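Fatty acid-binding protein homolog 1 (Echinococcus granulosus, PDB 1O8V) binds fatty acids such as palmitate inside its beta-barrel and has been implicated in the acquisition, storage and transport of lipids. Local coordinates at residues 12-17 with 124-129. Residues are numbered along the deposited sequence; the frame is centred on the assembly and turned at random.
With PLM (palmitic acid), chain B.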
# COMPACT_ATOMS: atom_id res chain seq x y z
N GLU A 12 8.03 -5.20 -8.89
CA GLU A 12 9.17 -5.24 -9.79
C GLU A 12 10.25 -4.22 -9.46
O GLU A 12 11.45 -4.54 -9.51
CB GLU A 12 8.68 -5.02 -11.23
CG GLU A 12 7.74 -6.11 -11.73
CD GLU A 12 8.46 -7.38 -12.15
OE1 GLU A 12 9.72 -7.42 -12.09
OE2 GLU A 12 7.76 -8.34 -12.55
N LYS A 13 9.83 -3.00 -9.16
CA LYS A 13 10.76 -1.93 -8.81
C LYS A 13 10.14 -1.00 -7.79
O LYS A 13 8.92 -0.93 -7.65
CB LYS A 13 11.21 -1.13 -10.05
CG LYS A 13 10.16 -0.88 -11.03
CD LYS A 13 10.69 -0.38 -12.37
CE LYS A 13 9.56 0.19 -13.20
NZ LYS A 13 10.05 0.82 -14.47
N SER A 14 11.01 -0.29 -7.10
CA SER A 14 10.63 0.70 -6.11
C SER A 14 11.62 1.86 -6.13
O SER A 14 12.84 1.66 -6.19
CB SER A 14 10.60 0.03 -4.74
OG SER A 14 10.30 0.99 -3.73
N GLU A 15 11.10 3.09 -6.09
CA GLU A 15 11.94 4.25 -6.03
C GLU A 15 11.41 5.16 -4.94
O GLU A 15 10.21 5.36 -4.84
CB GLU A 15 11.94 4.98 -7.38
CG GLU A 15 12.69 4.21 -8.46
CD GLU A 15 12.55 4.79 -9.86
OE1 GLU A 15 11.78 5.77 -10.05
OE2 GLU A 15 13.22 4.25 -10.79
N GLY A 16 12.31 5.66 -4.09
CA GLY A 16 11.94 6.61 -3.06
C GLY A 16 11.33 6.08 -1.78
O GLY A 16 10.98 6.85 -0.88
N PHE A 17 11.19 4.77 -1.67
CA PHE A 17 10.61 4.19 -0.46
C PHE A 17 11.48 4.45 0.75
O PHE A 17 10.95 4.58 1.87
CB PHE A 17 10.41 2.69 -0.62
CG PHE A 17 9.43 2.07 0.36
CD1 PHE A 17 8.16 2.56 0.50
CD2 PHE A 17 9.79 0.94 1.07
CE1 PHE A 17 7.26 1.95 1.34
CE2 PHE A 17 8.90 0.33 1.95
CZ PHE A 17 7.65 0.83 2.07
N VAL A 124 7.57 14.19 -0.09
CA VAL A 124 8.31 13.00 -0.50
C VAL A 124 7.46 12.11 -1.37
O VAL A 124 6.29 11.88 -1.05
CB VAL A 124 8.78 12.19 0.72
CG1 VAL A 124 9.59 10.96 0.29
CG2 VAL A 124 9.60 13.06 1.67
N VAL A 125 8.03 11.66 -2.48
CA VAL A 125 7.34 10.83 -3.44
C VAL A 125 8.07 9.51 -3.69
O VAL A 125 9.27 9.48 -3.93
CB VAL A 125 7.16 11.54 -4.80
CG1 VAL A 125 6.34 10.70 -5.73
CG2 VAL A 125 6.54 12.91 -4.61
N CYS A 126 7.31 8.42 -3.62
CA CYS A 126 7.81 7.09 -3.91
C CYS A 126 6.89 6.46 -4.95
O CYS A 126 5.69 6.65 -4.92
CB CYS A 126 7.82 6.26 -2.61
SG CYS A 126 7.70 4.48 -2.84
N VAL A 127 7.46 5.71 -5.88
CA VAL A 127 6.66 4.93 -6.81
C VAL A 127 7.13 3.48 -6.78
O VAL A 127 8.33 3.23 -6.94
CB VAL A 127 6.74 5.46 -8.26
CG1 VAL A 127 5.77 4.68 -9.10
CG2 VAL A 127 6.43 6.94 -8.33
N ARG A 128 6.19 2.57 -6.57
CA ARG A 128 6.40 1.12 -6.56
C ARG A 128 5.59 0.47 -7.65
O ARG A 128 4.36 0.64 -7.71
CB ARG A 128 6.04 0.55 -5.19
CG ARG A 128 7.04 0.99 -4.13
CD ARG A 128 6.50 0.99 -2.72
NE ARG A 128 6.42 -0.31 -2.07
CZ ARG A 128 7.42 -1.00 -1.55
NH1 ARG A 128 8.69 -0.65 -1.73
NH2 ARG A 128 7.14 -2.14 -0.90
N THR A 129 6.28 -0.23 -8.57
CA THR A 129 5.65 -0.77 -9.76
C THR A 129 5.55 -2.28 -9.66
O THR A 129 6.55 -2.96 -9.38
CB THR A 129 6.48 -0.39 -10.98
OG1 THR A 129 6.63 1.03 -11.02
CG2 THR A 129 5.79 -0.79 -12.27
C1 PLM B . 2.62 -0.42 -1.64
O1 PLM B . 3.59 -0.89 -2.35
O2 PLM B . 1.44 -0.99 -1.80
C2 PLM B . 2.89 0.73 -0.68
C3 PLM B . 2.46 0.43 0.75
C4 PLM B . 2.97 1.56 1.66
C5 PLM B . 2.47 1.36 3.09
C6 PLM B . 2.82 2.53 4.02
C7 PLM B . 4.31 2.77 4.26
C8 PLM B . 4.77 1.99 5.47
C9 PLM B . 6.27 2.02 5.71
CA PLM B . 6.71 0.74 6.38
CB PLM B . 7.84 0.03 5.67
CC PLM B . 8.21 -1.32 6.27
CD PLM B . 8.61 -2.30 5.19
CE PLM B . 7.54 -3.30 4.79
CF PLM B . 8.00 -4.13 3.59
CG PLM B . 6.98 -5.16 3.11
O HOH W 1 8.64 2.00 -9.47
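R128 and F17 meet flat on: the R128 guanidinium lies over one face of the F17 ring, its CZ 3.9 Å from the ring centroid and almost on the ring normal, a cation-pi stack with planes 22° apart. The arginine chain, bent at its third torsion (chi3 78°), divides its N-H groups between protein and ligand. R128 NH1 donates to S14 OG at 3.0 Å, with the hydroxyl tilted from the guanidinium plane. R128 NE donates to palmitic acid O1 at 2.9 Å; Y130 and R108 also bind the fatty acid. Beside this stack, C126 SG lies 3.9 Å from F17 CD1, oblique to the ring. The two strands run antiparallel. E15 and V127 exchange both backbone bonds, and T129 N gives one to K13 O. T129 O accepts twice, from E12 N at 2.7 Å and from K13 N at a longer 3.3 Å, because E12 and K13 both face T129 in a classic beta bulge. On the face carrying K13 and T129, a water donates to V127 O and is hydrogen-bonded to T129 OG1 (2.7 Å), which also has a hydrogen bond with K116 NZ. First and last strands, 7-15 and 124-132, pair to close the fatty-acid-binding protein barrel, with R128 turned inward to the site that holds the fatty-acid head group.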